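PDB 1FT6: cytochrome c-554, which carries electrons in the ammonia-oxidising bacterium Nitrosomonas europaea as a periplasmic multiheme cytochrome, accepting them directly from hydroxylamine oxidoreductase. Local coordinates for residues A[29-34]-A[53-58]; A[100-105]-A[186-191]. All coordinates share one frame; numbering follows the deposited sequence.

Interaction 1 of 2, residues A[29-34]-A[53-58]. With HEC (heme c), chain E.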
loop_
_atom_site.group_PDB
_atom_site.type_symbol
_atom_site.label_atom_id
_atom_site.label_comp_id
_atom_site.label_asym_id
_atom_site.label_seq_id
_atom_site.Cartn_x
_atom_site.Cartn_y
_atom_site.Cartn_z
ATOM N N LYS A 29 10.430 0.883 -3.724
ATOM C CA LYS A 29 11.257 1.466 -4.780
ATOM C C LYS A 29 10.493 1.837 -6.050
ATOM O O LYS A 29 11.119 2.069 -7.098
ATOM C CB LYS A 29 12.352 0.482 -5.152
ATOM C CG LYS A 29 13.012 -0.168 -3.956
ATOM C CD LYS A 29 13.771 -1.415 -4.418
ATOM C CE LYS A 29 13.653 -2.541 -3.418
ATOM N NZ LYS A 29 14.653 -3.604 -3.714
ATOM N N ALA A 30 9.170 1.919 -5.956
ATOM C CA ALA A 30 8.317 2.242 -7.105
ATOM C C ALA A 30 8.724 3.507 -7.843
ATOM O O ALA A 30 8.600 3.590 -9.074
ATOM C CB ALA A 30 6.878 2.373 -6.658
ATOM N N MET A 31 9.169 4.522 -7.122
ATOM C CA MET A 31 9.547 5.724 -7.844
ATOM C C MET A 31 10.847 5.538 -8.639
ATOM O O MET A 31 11.045 6.236 -9.662
ATOM C CB MET A 31 9.663 6.912 -6.871
ATOM C CG MET A 31 10.096 8.227 -7.544
ATOM S SD MET A 31 8.832 8.881 -8.688
ATOM C CE MET A 31 7.427 8.816 -7.812
ATOM N N GLU A 32 11.732 4.618 -8.223
ATOM C CA GLU A 32 12.990 4.431 -8.965
ATOM C C GLU A 32 12.687 3.947 -10.385
ATOM O O GLU A 32 13.445 4.262 -11.330
ATOM C CB GLU A 32 13.928 3.389 -8.315
ATOM C CG GLU A 32 14.204 3.622 -6.872
ATOM C CD GLU A 32 14.921 4.928 -6.627
ATOM O OE1 GLU A 32 14.589 5.611 -5.623
ATOM O OE2 GLU A 32 15.816 5.274 -7.433
ATOM N N SER A 33 11.586 3.209 -10.531
ATOM C CA SER A 33 11.174 2.698 -11.860
ATOM C C SER A 33 10.837 3.825 -12.849
ATOM O O SER A 33 10.920 3.628 -14.089
ATOM C CB SER A 33 9.968 1.766 -11.749
ATOM O OG SER A 33 10.335 0.549 -11.121
ATOM N N LEU A 34 10.493 4.998 -12.323
ATOM C CA LEU A 34 10.095 6.127 -13.200
ATOM C C LEU A 34 11.287 6.968 -13.606
ATOM O O LEU A 34 11.175 7.902 -14.412
ATOM C CB LEU A 34 9.022 7.007 -12.532
ATOM C CG LEU A 34 7.684 6.319 -12.123
ATOM C CD1 LEU A 34 6.577 7.338 -11.696
ATOM C CD2 LEU A 34 7.201 5.541 -13.323
ATOM N N ASP A 53 12.603 10.812 -18.246
ATOM C CA ASP A 53 12.446 10.985 -16.806
ATOM C C ASP A 53 10.941 11.045 -16.585
ATOM O O ASP A 53 10.307 12.046 -16.902
ATOM C CB ASP A 53 13.065 12.303 -16.349
ATOM C CG ASP A 53 13.048 12.453 -14.840
ATOM O OD1 ASP A 53 12.163 11.884 -14.164
ATOM O OD2 ASP A 53 13.938 13.142 -14.324
ATOM N N TYR A 54 10.346 9.982 -16.050
ATOM C CA TYR A 54 8.897 9.972 -15.823
ATOM C C TYR A 54 8.518 10.336 -14.380
ATOM O O TYR A 54 7.345 10.267 -14.027
ATOM C CB TYR A 54 8.317 8.576 -16.123
ATOM C CG TYR A 54 8.224 8.249 -17.594
ATOM C CD1 TYR A 54 9.192 7.429 -18.199
ATOM C CD2 TYR A 54 7.126 8.649 -18.353
ATOM C CE1 TYR A 54 9.062 7.005 -19.505
ATOM C CE2 TYR A 54 6.988 8.221 -19.674
ATOM C CZ TYR A 54 7.965 7.396 -20.233
ATOM O OH TYR A 54 7.851 6.984 -21.536
ATOM N N THR A 55 9.499 10.696 -13.547
ATOM C CA THR A 55 9.208 11.040 -12.142
ATOM C C THR A 55 8.311 12.238 -11.872
ATOM O O THR A 55 7.850 12.427 -10.746
ATOM C CB THR A 55 10.507 11.206 -11.315
ATOM O OG1 THR A 55 11.201 12.391 -11.713
ATOM C CG2 THR A 55 11.391 10.017 -11.527
ATOM N N GLN A 56 8.034 13.052 -12.882
ATOM C CA GLN A 56 7.120 14.162 -12.654
ATOM C C GLN A 56 5.987 14.138 -13.681
ATOM O O GLN A 56 5.358 15.146 -13.923
ATOM C CB GLN A 56 7.866 15.483 -12.729
ATOM C CG GLN A 56 9.055 15.518 -11.774
ATOM C CD GLN A 56 9.709 16.867 -11.736
ATOM O OE1 GLN A 56 10.560 17.187 -12.585
ATOM N NE2 GLN A 56 9.319 17.685 -10.760
ATOM N N ASP A 57 5.706 12.966 -14.236
ATOM C CA ASP A 57 4.646 12.825 -15.231
ATOM C C ASP A 57 3.370 12.403 -14.539
ATOM O O ASP A 57 3.321 11.330 -13.957
ATOM C CB ASP A 57 5.078 11.769 -16.222
ATOM C CG ASP A 57 4.212 11.727 -17.479
ATOM O OD1 ASP A 57 3.006 12.050 -17.398
ATOM O OD2 ASP A 57 4.768 11.333 -18.522
ATOM N N LYS A 58 2.340 13.237 -14.599
ATOM C CA LYS A 58 1.082 12.886 -13.990
ATOM C C LYS A 58 0.404 11.674 -14.614
ATOM O O LYS A 58 -0.581 11.213 -14.067
ATOM C CB LYS A 58 0.145 14.087 -13.987
ATOM C CG LYS A 58 -0.279 14.489 -15.391
ATOM C CD LYS A 58 -0.849 15.882 -15.438
ATOM C CE LYS A 58 -1.762 15.995 -16.644
ATOM N NZ LYS A 58 -1.984 17.427 -16.999
HETATM FE FE HEC E . 3.815 1.877 -13.460
HETATM C CHA HEC E . 5.104 -1.269 -12.831
HETATM C CHB HEC E . 6.673 2.589 -15.342
HETATM C CHC HEC E . 2.130 4.443 -15.063
HETATM C CHD HEC E . 0.757 0.769 -12.194
HETATM N NA HEC E . 5.523 0.891 -13.913
HETATM C C1A HEC E . 5.928 -0.376 -13.508
HETATM C C2A HEC E . 7.278 -0.645 -13.912
HETATM C C3A HEC E . 7.735 0.458 -14.625
HETATM C C4A HEC E . 6.656 1.380 -14.632
HETATM C CMA HEC E . 9.095 0.619 -15.311
HETATM C CAA HEC E . 8.057 -1.930 -13.653
HETATM C CBA HEC E . 7.760 -3.028 -14.695
HETATM C CGA HEC E . 8.616 -4.320 -14.515
HETATM O O1A HEC E . 9.478 -4.361 -13.628
HETATM O O2A HEC E . 8.398 -5.296 -15.235
HETATM N NB HEC E . 4.286 3.194 -14.946
HETATM C C1B HEC E . 5.554 3.434 -15.484
HETATM C C2B HEC E . 5.543 4.613 -16.279
HETATM C C3B HEC E . 4.277 5.112 -16.255
HETATM C C4B HEC E . 3.502 4.219 -15.400
HETATM C CMB HEC E . 6.732 5.245 -17.045
HETATM C CAB HEC E . 3.735 6.386 -16.972
HETATM C CBB HEC E . 3.824 6.275 -18.501
HETATM N NC HEC E . 1.871 2.465 -13.621
HETATM C C1C HEC E . 1.377 3.633 -14.193
HETATM C C2C HEC E . 0.039 3.937 -13.782
HETATM C C3C HEC E . -0.315 2.932 -12.915
HETATM C C4C HEC E . 0.787 2.025 -12.872
HETATM C CMC HEC E . -0.816 5.153 -14.180
HETATM C CAC HEC E . -1.592 2.790 -12.079
HETATM C CBC HEC E . -2.941 2.955 -12.772
HETATM N ND HEC E . 3.086 0.119 -12.681
HETATM C C1D HEC E . 1.838 -0.132 -12.161
HETATM C C2D HEC E . 1.741 -1.437 -11.598
HETATM C C3D HEC E . 2.962 -2.020 -11.786
HETATM C C4D HEC E . 3.783 -1.053 -12.458
HETATM C CMD HEC E . 0.434 -2.016 -10.995
HETATM C CAD HEC E . 3.285 -3.470 -11.448
HETATM C CBD HEC E . 3.115 -4.490 -12.557
HETATM C CGD HEC E . 3.523 -5.905 -12.145
HETATM O O1D HEC E . 4.687 -6.151 -11.959
HETATM O O2D HEC E . 2.672 -6.723 -12.027
#

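Interaction 2 of 2, residues A[100-105]-A[186-191]. With HEC (heme c), chain D; PO4 (phosphate ion), chain C.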
loop_
_atom_site.group_PDB
_atom_site.type_symbol
_atom_site.label_atom_id
_atom_site.label_comp_id
_atom_site.label_asym_id
_atom_site.label_seq_id
_atom_site.Cartn_x
_atom_site.Cartn_y
_atom_site.Cartn_z
ATOM N N GLY A 100 -4.174 7.557 15.686
ATOM C CA GLY A 100 -4.336 8.038 17.046
ATOM C C GLY A 100 -4.974 6.948 17.884
ATOM O O GLY A 100 -4.657 6.810 19.067
ATOM N N ASP A 101 -5.878 6.185 17.285
ATOM C CA ASP A 101 -6.534 5.106 17.997
ATOM C C ASP A 101 -5.503 3.967 18.203
ATOM O O ASP A 101 -5.632 3.198 19.154
ATOM C CB ASP A 101 -7.759 4.583 17.229
ATOM C CG ASP A 101 -9.053 5.292 17.626
ATOM O OD1 ASP A 101 -8.980 6.452 18.061
ATOM O OD2 ASP A 101 -10.152 4.712 17.516
ATOM N N HIS A 102 -4.514 3.835 17.310
ATOM C CA HIS A 102 -3.498 2.788 17.518
ATOM C C HIS A 102 -2.678 3.151 18.769
ATOM O O HIS A 102 -2.321 2.267 19.593
ATOM C CB HIS A 102 -2.561 2.668 16.332
ATOM C CG HIS A 102 -3.186 2.022 15.136
ATOM N ND1 HIS A 102 -2.433 1.376 14.168
ATOM C CD2 HIS A 102 -4.489 1.965 14.794
ATOM C CE1 HIS A 102 -3.315 0.966 13.274
ATOM N NE2 HIS A 102 -4.558 1.289 13.610
ATOM N N ARG A 103 -2.374 4.437 18.911
ATOM C CA ARG A 103 -1.629 4.885 20.098
ATOM C C ARG A 103 -2.448 4.667 21.375
ATOM O O ARG A 103 -2.010 3.977 22.299
ATOM C CB ARG A 103 -1.276 6.372 20.023
ATOM C CG ARG A 103 -0.282 6.821 21.106
ATOM C CD ARG A 103 -0.104 8.347 21.168
ATOM N NE ARG A 103 -0.483 8.905 22.471
ATOM C CZ ARG A 103 0.373 9.211 23.448
ATOM N NH1 ARG A 103 1.677 9.016 23.282
ATOM N NH2 ARG A 103 -0.072 9.703 24.605
ATOM N N LYS A 104 -3.643 5.242 21.433
ATOM C CA LYS A 104 -4.442 5.123 22.648
ATOM C C LYS A 104 -4.843 3.688 22.984
ATOM O O LYS A 104 -4.874 3.301 24.150
ATOM C CB LYS A 104 -5.692 5.990 22.553
ATOM C CG LYS A 104 -6.854 5.288 21.911
ATOM C CD LYS A 104 -8.061 5.199 22.844
ATOM C CE LYS A 104 -9.285 4.684 22.091
ATOM N NZ LYS A 104 -8.897 3.667 21.055
ATOM N N SER A 105 -5.143 2.903 21.960
ATOM C CA SER A 105 -5.544 1.514 22.157
ATOM C C SER A 105 -4.391 0.660 22.663
ATOM O O SER A 105 -4.591 -0.232 23.494
ATOM C CB SER A 105 -6.105 0.950 20.850
ATOM O OG SER A 105 -7.400 1.513 20.600
ATOM N N GLY A 186 -2.518 -8.617 20.014
ATOM C CA GLY A 186 -3.959 -8.787 20.046
ATOM C C GLY A 186 -4.745 -7.597 20.566
ATOM O O GLY A 186 -5.861 -7.765 21.073
ATOM N N VAL A 187 -4.183 -6.397 20.423
ATOM C CA VAL A 187 -4.833 -5.194 20.902
ATOM C C VAL A 187 -6.220 -5.018 20.305
ATOM O O VAL A 187 -7.163 -4.660 21.001
ATOM C CB VAL A 187 -3.992 -3.970 20.576
ATOM C CG1 VAL A 187 -4.802 -2.675 20.864
ATOM C CG2 VAL A 187 -2.709 -3.971 21.423
ATOM N N PHE A 188 -6.338 -5.270 19.002
ATOM C CA PHE A 188 -7.605 -5.114 18.298
ATOM C C PHE A 188 -8.320 -6.426 18.045
ATOM O O PHE A 188 -7.679 -7.466 17.888
ATOM C CB PHE A 188 -7.364 -4.380 16.967
ATOM C CG PHE A 188 -6.788 -2.984 17.131
ATOM C CD1 PHE A 188 -5.451 -2.716 16.831
ATOM C CD2 PHE A 188 -7.585 -1.945 17.628
ATOM C CE1 PHE A 188 -4.912 -1.442 17.025
ATOM C CE2 PHE A 188 -7.058 -0.669 17.826
ATOM C CZ PHE A 188 -5.723 -0.407 17.528
ATOM N N GLU A 189 -9.651 -6.388 17.995
ATOM C CA GLU A 189 -10.403 -7.602 17.738
ATOM C C GLU A 189 -11.735 -7.384 17.036
ATOM O O GLU A 189 -12.213 -6.258 16.922
ATOM C CB GLU A 189 -10.637 -8.369 19.045
ATOM C CG GLU A 189 -10.703 -7.499 20.258
ATOM C CD GLU A 189 -12.070 -7.514 20.884
ATOM O OE1 GLU A 189 -13.051 -7.249 20.149
ATOM O OE2 GLU A 189 -12.160 -7.797 22.102
ATOM N N GLY A 190 -12.322 -8.474 16.555
ATOM C CA GLY A 190 -13.604 -8.384 15.892
ATOM C C GLY A 190 -13.512 -7.969 14.433
ATOM O O GLY A 190 -12.414 -7.772 13.913
ATOM N N GLU A 191 -14.678 -7.842 13.797
ATOM C CA GLU A 191 -14.818 -7.462 12.397
ATOM C C GLU A 191 -14.834 -5.941 12.233
ATOM O O GLU A 191 -15.129 -5.210 13.176
ATOM C CB GLU A 191 -16.133 -8.003 11.849
ATOM C CG GLU A 191 -16.177 -9.499 11.615
ATOM C CD GLU A 191 -15.188 -9.962 10.558
ATOM O OE1 GLU A 191 -14.890 -9.188 9.616
ATOM O OE2 GLU A 191 -14.709 -11.104 10.685
HETATM FE FE HEC D . -0.521 0.620 13.976
HETATM C CHA HEC D . -1.832 -2.353 14.968
HETATM C CHB HEC D . -1.032 -0.159 10.772
HETATM C CHC HEC D . 0.543 3.778 13.037
HETATM C CHD HEC D . 0.520 1.212 17.166
HETATM N NA HEC D . -1.228 -0.936 13.062
HETATM C C1A HEC D . -1.772 -2.073 13.609
HETATM C C2A HEC D . -2.246 -2.951 12.600
HETATM C C3A HEC D . -1.975 -2.351 11.390
HETATM C C4A HEC D . -1.372 -1.109 11.710
HETATM C CMA HEC D . -2.313 -2.890 9.947
HETATM C CAA HEC D . -2.922 -4.288 12.848
HETATM C CBA HEC D . -4.451 -4.125 12.996
HETATM C CGA HEC D . -5.244 -5.426 13.162
HETATM O O1A HEC D . -5.043 -6.110 14.214
HETATM O O2A HEC D . -6.089 -5.764 12.298
HETATM N NB HEC D . -0.280 1.626 12.266
HETATM C C1B HEC D . -0.537 1.111 11.007
HETATM C C2B HEC D . -0.324 2.081 9.961
HETATM C C3B HEC D . 0.057 3.231 10.586
HETATM C C4B HEC D . 0.088 2.918 12.045
HETATM C CMB HEC D . -0.462 1.880 8.435
HETATM C CAB HEC D . 0.423 4.613 9.955
HETATM C CBB HEC D . -0.769 5.358 9.438
HETATM N NC HEC D . 0.300 2.147 14.890
HETATM C C1C HEC D . 0.708 3.395 14.341
HETATM C C2C HEC D . 1.403 4.220 15.305
HETATM C C3C HEC D . 1.499 3.450 16.425
HETATM C C4C HEC D . 0.778 2.212 16.192
HETATM C CMC HEC D . 1.997 5.631 15.088
HETATM C CAC HEC D . 2.314 3.806 17.696
HETATM C CBC HEC D . 1.957 5.033 18.502
HETATM N ND HEC D . -0.693 -0.350 15.724
HETATM C C1D HEC D . -0.196 0.050 16.956
HETATM C C2D HEC D . -0.523 -0.930 18.002
HETATM C C3D HEC D . -1.226 -1.918 17.342
HETATM C C4D HEC D . -1.302 -1.539 15.953
HETATM C CMD HEC D . -0.108 -0.865 19.511
HETATM C CAD HEC D . -1.584 -3.277 17.924
HETATM C CBD HEC D . -0.469 -4.306 17.752
HETATM C CGD HEC D . -0.735 -5.635 18.390
HETATM O O1D HEC D . 0.272 -6.245 18.833
HETATM O O2D HEC D . -1.903 -6.055 18.407
HETATM P P PO4 C . -9.832 -11.565 16.593
HETATM O O1 PO4 C . -9.534 -13.044 16.244
HETATM O O2 PO4 C . -11.236 -11.192 16.063
HETATM O O3 PO4 C . -8.729 -10.664 15.965
HETATM O O4 PO4 C . -9.815 -11.386 18.123
#

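Interaction 1 of 2, residues A[29-34]-A[53-58]
L34 and Y54 join two loops of a multiheme cytochrome over a heme c, where D53 to T55 form an Asx turn overlapping the start of a type I beta turn from Y54 to D57. Y54 N donates a hydrogen bond to L34 O at 2.8 Å, nearly in line with the carbonyl but bent at the hydrogen (143°). The L34 chi1 of -59° swings CG beside the backbone N, and the branched leucine serves two surfaces: CD1 packs on the Y54 carbonyl O, and CD2 lies 3.4 Å from heme atom C1B. Y54 offers a flat apolar face, with the heme methyl CMB 3.4 Å above the ring plane, displaced toward its rim, while OH bonds to D49 N. Replacing Y54 by an alanine would probably leave that methyl without its aromatic cover and D49 N without the hydroxyl. M31 crosses T55 at about a right angle, its bent chain bringing SD to 3.9 Å from T55 CB. Threonine suits this place because its methyl CG2 faces the L34 carbonyl while its hydroxyl helps secure the turn. D53 OD1 receives two bonds, from T55 N at 3.0 Å and, on its syn side, from T55 OG1 at 2.7 Å.

Interaction 2 of 2, residues A[100-105]-A[186-191]
H102 and F188 both hold CG anti to their carbonyl carbon, with chi1 at -73° and -61°, and these torsions carry the two rings to the same side of a heme c. The side chains cross at about a right angle. Their ring centroids are 5.2 Å apart and the planes stand at 49°, an oblique meeting in which F188 CE1 sits over one face of the imidazole, toward its rim. The edge of the F188 ring is turned to the porphyrin, CE1 lying 3.7 Å from heme atom C3D. A phenylalanine fits because it can touch imidazole, porphyrin and helix at once without a polar group to satisfy. V187 backs it: CG1 is anti to the backbone N, centred 3.9 Å above the F188 ring plane, and also reaches the S105 carbonyl O at 3.6 Å. S105 is small enough to let the ring approach the helix, and its OG comes within 3.5 Å of F188 CE2. That buried hydroxyl accepts a bond from K104 NZ and is hydrogen-bonded to T116 of the strand running parallel to 188-189. At the start of the segment, the backbone N atoms of G186 and V187 both donate to the heme carboxylate oxygen O2D. G186 has a positive phi that a side chain would strain against the preceding carbonyl. H102 ND1 binds the iron at 2.1 Å, opposite H15, while H102 NE2 is held by Q126, a bond that probably helps to fix the rotation of the imidazole. H102 and H15 make the bis-histidine site of heme 1, with helix 98-112 supplying one ligand, through ND1 instead of the NE2 more usual in c-type cytochromes, and segment 186-188 packing beside it and holding a propionate.

How the interactions relate
From the N terminus the chain passes helix 16-22, makes the first half of interaction 1 at 29-34, runs through helix 40-45 and returns at 53-58, closing a loop of 18 residues. It then passes helix 88-92 before reaching helix 98-112, where interaction 2 opens. A far longer excursion of 80 residues, through strand 116-117 and several helices including 118-123 and 131-138, ends when strand 188-189 comes back beside that helix. The two closures therefore follow in series, neither enclosing nor crossing the other. Their centres are about 35 Å apart, on opposite sides of the chain's centre, and each packs against a different heme, heme 2 in interaction 1 and heme 1 in interaction 2.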